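Local coordinates for protein lactate dehydrogenase (Eimeria maxima, PDB 6CT6) that probably interconverts pyruvate and lactate using NAD(H), and binds NADH together with the pyruvate analogue oxamate, at residues 274-282 against 309-320. Numbering follows the deposited sequence.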
ATOM      1  N   GLN B 274      31.930  11.885 -14.974  1.00 42.85           N
ATOM      2  CA  GLN B 274      30.703  12.091 -15.732  1.00 39.63           C
ATOM      3  C   GLN B 274      29.952  13.306 -15.209  1.00 41.89           C
ATOM      4  O   GLN B 274      29.904  13.558 -14.002  1.00 39.81           O
ATOM      5  CB  GLN B 274      29.803  10.855 -15.646  1.00 43.18           C
ATOM      6  CG  GLN B 274      30.482   9.533 -15.981  1.00 42.67           C
ATOM      7  CD  GLN B 274      31.072   8.852 -14.761  1.00 47.72           C
ATOM      8  OE1 GLN B 274      31.390   9.503 -13.764  1.00 45.47           O
ATOM      9  NE2 GLN B 274      31.209   7.532 -14.828  1.00 45.21           N
ATOM     10  N   TYR B 275      29.359  14.062 -16.132  1.00 35.77           N
ATOM     11  CA  TYR B 275      28.499  15.191 -15.792  1.00 40.23           C
ATOM     12  C   TYR B 275      29.234  16.265 -15.000  1.00 48.49           C
ATOM     13  O   TYR B 275      28.606  17.055 -14.286  1.00 44.82           O
ATOM     14  CB  TYR B 275      27.266  14.718 -15.014  1.00 41.97           C
ATOM     15  CG  TYR B 275      26.323  13.893 -15.853  1.00 36.91           C
ATOM     16  CD1 TYR B 275      25.317  14.499 -16.588  1.00 34.26           C
ATOM     17  CD2 TYR B 275      26.445  12.513 -15.919  1.00 37.04           C
ATOM     18  CE1 TYR B 275      24.453  13.756 -17.363  1.00 38.71           C
ATOM     19  CE2 TYR B 275      25.585  11.758 -16.692  1.00 36.42           C
ATOM     20  CZ  TYR B 275      24.591  12.386 -17.411  1.00 36.27           C
ATOM     21  OH  TYR B 275      23.729  11.644 -18.184  1.00 35.89           O
ATOM     22  N   ASN B 276      30.559  16.315 -15.112  1.00 49.05           N
ATOM     23  CA  ASN B 276      31.372  17.279 -14.381  1.00 54.06           C
ATOM     24  C   ASN B 276      31.277  17.068 -12.873  1.00 52.73           C
ATOM     25  O   ASN B 276      31.498  18.002 -12.095  1.00 55.57           O
ATOM     26  CB  ASN B 276      30.974  18.714 -14.747  1.00 57.95           C
ATOM     27  CG  ASN B 276      32.040  19.724 -14.388  1.00 64.39           C
ATOM     28  OD1 ASN B 276      31.900  20.477 -13.425  1.00 70.51           O
ATOM     29  ND2 ASN B 276      33.120  19.742 -15.162  1.00 68.01           N
ATOM     30  N   VAL B 277      30.947  15.848 -12.452  1.00 47.10           N
ATOM     31  CA  VAL B 277      30.801  15.496 -11.044  1.00 48.86           C
ATOM     32  C   VAL B 277      32.067  14.789 -10.590  1.00 45.73           C
ATOM     33  O   VAL B 277      32.593  13.918 -11.293  1.00 47.36           O
ATOM     34  CB  VAL B 277      29.559  14.610 -10.821  1.00 42.45           C
ATOM     35  CG1 VAL B 277      29.529  14.063  -9.397  1.00 40.81           C
ATOM     36  CG2 VAL B 277      28.291  15.393 -11.112  1.00 38.43           C
ATOM     37  N   ASN B 278      32.550  15.149  -9.404  1.00 48.49           N
ATOM     38  CA  ASN B 278      33.822  14.648  -8.887  1.00 52.51           C
ATOM     39  C   ASN B 278      33.593  13.961  -7.543  1.00 50.17           C
ATOM     40  O   ASN B 278      33.475  14.623  -6.508  1.00 48.42           O
ATOM     41  CB  ASN B 278      34.827  15.789  -8.769  1.00 56.06           C
ATOM     42  CG  ASN B 278      35.190  16.381 -10.117  1.00 66.49           C
ATOM     43  OD1 ASN B 278      35.620  15.667 -11.024  1.00 62.18           O
ATOM     44  ND2 ASN B 278      34.997  17.688 -10.264  1.00 55.90           N
ATOM     45  N   ASN B 279      33.533  12.630  -7.571  1.00 46.62           N
ATOM     46  CA  ASN B 279      33.519  11.807  -6.360  1.00 55.49           C
ATOM     47  C   ASN B 279      32.300  12.094  -5.480  1.00 49.98           C
ATOM     48  O   ASN B 279      32.411  12.233  -4.260  1.00 47.16           O
ATOM     49  CB  ASN B 279      34.818  11.991  -5.566  1.00 60.11           C
ATOM     50  CG  ASN B 279      34.855  11.157  -4.295  1.00 79.42           C
ATOM     51  OD1 ASN B 279      34.472   9.988  -4.290  1.00 84.62           O
ATOM     52  ND2 ASN B 279      35.303  11.767  -3.203  1.00 73.25           N
ATOM     53  N   HIS B 280      31.121  12.177  -6.087  1.00 42.94           N
ATOM     54  CA  HIS B 280      29.892  12.181  -5.303  1.00 42.16           C
ATOM     55  C   HIS B 280      28.739  11.744  -6.198  1.00 41.74           C
ATOM     56  O   HIS B 280      28.934  11.359  -7.355  1.00 37.08           O
ATOM     57  CB  HIS B 280      29.650  13.545  -4.639  1.00 43.87           C
ATOM     58  CG  HIS B 280      29.301  14.653  -5.585  1.00 42.98           C
ATOM     59  ND1 HIS B 280      28.033  14.827  -6.097  1.00 40.92           N
ATOM     60  CD2 HIS B 280      30.043  15.679  -6.065  1.00 43.19           C
ATOM     61  CE1 HIS B 280      28.014  15.897  -6.872  1.00 42.06           C
ATOM     62  NE2 HIS B 280      29.223  16.432  -6.871  1.00 43.22           N
ATOM     63  N   TYR B 281      27.533  11.779  -5.637  1.00 36.02           N
ATOM     64  CA  TYR B 281      26.359  11.190  -6.260  1.00 37.57           C
ATOM     65  C   TYR B 281      25.488  12.256  -6.914  1.00 35.50           C
ATOM     66  O   TYR B 281      25.460  13.414  -6.490  1.00 35.53           O
ATOM     67  CB  TYR B 281      25.543  10.409  -5.226  1.00 33.55           C
ATOM     68  CG  TYR B 281      26.275   9.208  -4.675  1.00 34.39           C
ATOM     69  CD1 TYR B 281      25.953   7.924  -5.088  1.00 31.98           C
ATOM     70  CD2 TYR B 281      27.300   9.360  -3.753  1.00 34.53           C
ATOM     71  CE1 TYR B 281      26.625   6.824  -4.592  1.00 33.20           C
ATOM     72  CE2 TYR B 281      27.979   8.268  -3.251  1.00 37.83           C
ATOM     73  CZ  TYR B 281      27.638   7.002  -3.674  1.00 33.15           C
ATOM     74  OH  TYR B 281      28.314   5.910  -3.179  1.00 37.40           O
ATOM     75  N   LEU B 282      24.775  11.843  -7.961  1.00 35.15           N
ATOM     76  CA  LEU B 282      23.880  12.731  -8.688  1.00 33.30           C
ATOM     77  C   LEU B 282      22.881  11.881  -9.462  1.00 32.06           C
ATOM     78  O   LEU B 282      23.204  10.781  -9.915  1.00 32.21           O
ATOM     79  CB  LEU B 282      24.654  13.653  -9.639  1.00 34.95           C
ATOM     80  CG  LEU B 282      23.896  14.839 -10.237  1.00 34.80           C
ATOM     81  CD1 LEU B 282      23.643  15.910  -9.183  1.00 39.63           C
ATOM     82  CD2 LEU B 282      24.651  15.422 -11.422  1.00 38.87           C
ATOM     83  N   LEU B 309      22.125  22.241 -14.536  1.00 38.17           N
ATOM     84  CA  LEU B 309      22.600  21.093 -13.772  1.00 40.69           C
ATOM     85  C   LEU B 309      23.636  21.494 -12.729  1.00 43.35           C
ATOM     86  O   LEU B 309      23.737  20.850 -11.679  1.00 41.20           O
ATOM     87  CB  LEU B 309      23.189  20.032 -14.704  1.00 39.40           C
ATOM     88  CG  LEU B 309      23.584  18.724 -14.010  1.00 38.04           C
ATOM     89  CD1 LEU B 309      22.375  18.078 -13.347  1.00 41.99           C
ATOM     90  CD2 LEU B 309      24.223  17.762 -14.993  1.00 40.23           C
ATOM     91  N   GLN B 310      24.421  22.540 -12.997  1.00 44.01           N
ATOM     92  CA  GLN B 310      25.410  22.966 -12.014  1.00 41.96           C
ATOM     93  C   GLN B 310      24.733  23.437 -10.734  1.00 39.86           C
ATOM     94  O   GLN B 310      25.304  23.309  -9.645  1.00 40.93           O
ATOM     95  CB  GLN B 310      26.302  24.065 -12.598  1.00 48.88           C
ATOM     96  CG  GLN B 310      27.588  24.315 -11.808  1.00 46.87           C
ATOM     97  CD  GLN B 310      28.476  23.085 -11.707  1.00 52.34           C
ATOM     98  OE1 GLN B 310      28.997  22.772 -10.638  1.00 53.98           O
ATOM     99  NE2 GLN B 310      28.658  22.387 -12.825  1.00 54.62           N
ATOM    100  N   GLY B 311      23.517  23.974 -10.846  1.00 41.01           N
ATOM    101  CA  GLY B 311      22.732  24.264  -9.657  1.00 44.42           C
ATOM    102  C   GLY B 311      22.510  23.035  -8.796  1.00 46.91           C
ATOM    103  O   GLY B 311      22.633  23.094  -7.570  1.00 39.31           O
ATOM    104  N   SER B 312      22.181  21.903  -9.422  1.00 41.62           N
ATOM    105  CA  SER B 312      22.041  20.659  -8.672  1.00 41.88           C
ATOM    106  C   SER B 312      23.368  20.250  -8.046  1.00 40.48           C
ATOM    107  O   SER B 312      23.428  19.909  -6.859  1.00 42.28           O
ATOM    108  CB  SER B 312      21.513  19.547  -9.582  1.00 40.97           C
ATOM    109  OG  SER B 312      20.102  19.606  -9.706  1.00 41.01           O
ATOM    110  N   ILE B 313      24.447  20.284  -8.831  1.00 38.85           N
ATOM    111  CA  ILE B 313      25.748  19.863  -8.321  1.00 42.46           C
ATOM    112  C   ILE B 313      26.177  20.751  -7.159  1.00 44.02           C
ATOM    113  O   ILE B 313      26.772  20.277  -6.184  1.00 40.95           O
ATOM    114  CB  ILE B 313      26.794  19.857  -9.454  1.00 42.52           C
ATOM    115  CG1 ILE B 313      26.367  18.887 -10.561  1.00 44.54           C
ATOM    116  CG2 ILE B 313      28.165  19.457  -8.910  1.00 39.98           C
ATOM    117  CD1 ILE B 313      27.264  18.895 -11.788  1.00 45.08           C
ATOM    118  N   ASP B 314      25.884  22.052  -7.237  1.00 40.98           N
ATOM    119  CA  ASP B 314      26.246  22.943  -6.140  1.00 46.77           C
ATOM    120  C   ASP B 314      25.438  22.628  -4.886  1.00 45.79           C
ATOM    121  O   ASP B 314      25.972  22.678  -3.771  1.00 47.45           O
ATOM    122  CB  ASP B 314      26.049  24.403  -6.550  1.00 45.76           C
ATOM    123  CG  ASP B 314      27.022  24.844  -7.626  1.00 47.80           C
ATOM    124  OD1 ASP B 314      28.075  24.190  -7.788  1.00 42.51           O
ATOM    125  OD2 ASP B 314      26.738  25.849  -8.307  1.00 45.63           O
ATOM    126  N   GLU B 315      24.153  22.304  -5.046  1.00 44.29           N
ATOM    127  CA  GLU B 315      23.339  21.942  -3.890  1.00 42.13           C
ATOM    128  C   GLU B 315      23.925  20.736  -3.164  1.00 45.53           C
ATOM    129  O   GLU B 315      23.954  20.700  -1.928  1.00 47.76           O
ATOM    130  CB  GLU B 315      21.897  21.665  -4.318  1.00 45.60           C
ATOM    131  CG  GLU B 315      20.948  21.403  -3.149  1.00 43.39           C
ATOM    132  CD  GLU B 315      19.488  21.366  -3.564  1.00 47.75           C
ATOM    133  OE1 GLU B 315      19.148  21.942  -4.619  1.00 47.59           O
ATOM    134  OE2 GLU B 315      18.680  20.758  -2.832  1.00 53.70           O
ATOM    135  N   VAL B 316      24.406  19.742  -3.913  1.00 46.67           N
ATOM    136  CA  VAL B 316      25.020  18.571  -3.290  1.00 45.52           C
ATOM    137  C   VAL B 316      26.315  18.962  -2.588  1.00 49.60           C
ATOM    138  O   VAL B 316      26.570  18.553  -1.448  1.00 49.46           O
ATOM    139  CB  VAL B 316      25.260  17.467  -4.339  1.00 43.80           C
ATOM    140  CG1 VAL B 316      26.026  16.291  -3.728  1.00 40.69           C
ATOM    141  CG2 VAL B 316      23.937  16.990  -4.919  1.00 44.68           C
ATOM    142  N   LEU B 317      27.154  19.754  -3.258  1.00 43.26           N
ATOM    143  CA  LEU B 317      28.415  20.173  -2.658  1.00 50.10           C
ATOM    144  C   LEU B 317      28.180  21.007  -1.406  1.00 50.42           C
ATOM    145  O   LEU B 317      28.891  20.855  -0.406  1.00 47.97           O
ATOM    146  CB  LEU B 317      29.239  20.961  -3.673  1.00 48.71           C
ATOM    147  CG  LEU B 317      29.716  20.179  -4.897  1.00 46.72           C
ATOM    148  CD1 LEU B 317      30.312  21.130  -5.918  1.00 44.75           C
ATOM    149  CD2 LEU B 317      30.727  19.116  -4.496  1.00 44.37           C
ATOM    150  N   GLU B 318      27.192  21.902  -1.444  1.00 49.09           N
ATOM    151  CA  GLU B 318      26.845  22.671  -0.254  1.00 52.77           C
ATOM    152  C   GLU B 318      26.504  21.747   0.909  1.00 51.29           C
ATOM    153  O   GLU B 318      26.863  22.025   2.060  1.00 48.35           O
ATOM    154  CB  GLU B 318      25.676  23.609  -0.564  1.00 54.87           C
ATOM    155  CG  GLU B 318      25.539  24.782   0.398  1.00 76.42           C
ATOM    156  CD  GLU B 318      24.634  25.875  -0.142  1.00 94.78           C
ATOM    157  OE1 GLU B 318      23.999  25.657  -1.197  1.00 85.43           O
ATOM    158  OE2 GLU B 318      24.561  26.953   0.483  1.00 98.36           O
ATOM    159  N   MET B 319      25.820  20.634   0.627  1.00 47.80           N
ATOM    160  CA  MET B 319      25.460  19.696   1.685  1.00 46.22           C
ATOM    161  C   MET B 319      26.678  18.927   2.184  1.00 48.16           C
ATOM    162  O   MET B 319      26.789  18.643   3.383  1.00 46.46           O
ATOM    163  CB  MET B 319      24.383  18.729   1.191  1.00 50.05           C
ATOM    164  CG  MET B 319      22.990  19.344   1.088  1.00 53.36           C
ATOM    165  SD  MET B 319      21.684  18.139   0.743  1.00 48.42           S
ATOM    166  CE  MET B 319      22.019  17.714  -0.965  1.00 47.26           C
ATOM    167  N   GLN B 320      27.600  18.578   1.283  1.00 44.54           N
ATOM    168  CA  GLN B 320      28.823  17.901   1.706  1.00 46.00           C
ATOM    169  C   GLN B 320      29.591  18.731   2.726  1.00 45.25           C
ATOM    170  O   GLN B 320      30.177  18.187   3.669  1.00 45.66           O
ATOM    171  CB  GLN B 320      29.718  17.610   0.502  1.00 50.90           C
ATOM    172  CG  GLN B 320      29.213  16.523  -0.421  1.00 62.51           C
ATOM    173  CD  GLN B 320      30.254  16.127  -1.450  1.00 60.21           C
ATOM    174  OE1 GLN B 320      30.947  16.978  -2.008  1.00 53.00           O
ATOM    175  NE2 GLN B 320      30.384  14.829  -1.691  1.00 64.03           N
TER
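With chi1 at 69°, CG of H280 sits between its own backbone N and carbonyl carbon, which turns the imidazole onto I313, V316 and L317; in I313, chi1 of -60° and an extended chi2 carry CD1 out to the loop, 3.4 Å from Y275 O and against V277 CG2. Isoleucine suits this place because its two branches divide the work, CG2 going to the histidine. The histidine ring lies among aliphatic groups. CG2 of I313 meets its edge, 3.8 Å from H280 NE2, CG1 of V316 comes within 3.4 Å of H280 ND1, and CD2 of L317 touches H280 CD2. V277 CG1 sits over the centre of one face of the H280 ring, 3.4 Å above its plane. Histidine suits its position because a flat ring can take V277 over one face and I313 at its edge, yet offers an N-H on ND1. This bonds to Y281 O at 3.0 Å, which helps fix the ring's rotation; the oxygen lies near the ring plane, whereas the donor stands above the carbonyl plane. These contacts pack helix 303-328 of the lactate/malate dehydrogenase C-terminal domain against the connection between the antiparallel strands 263-272 and 281-289, where N279 and H280 form a G1 beta bulge opposite L271. Beyond it, L282 reaches tip to tip toward L309, CD2 to CD1 4.0 Å, and also touches CG1 of I313. CD2 of L309 approaches the Y275 ring obliquely at CD1, 3.8 Å away; tyrosine supplies an apolar ring here while its hydroxyl hydrogen-bonds to the backbone of I297 and L299. Three residues on from L317, Q320, extended beyond CG, brings NE2 to 3.3 Å from H280 CB, a contact without a hydrogen bond.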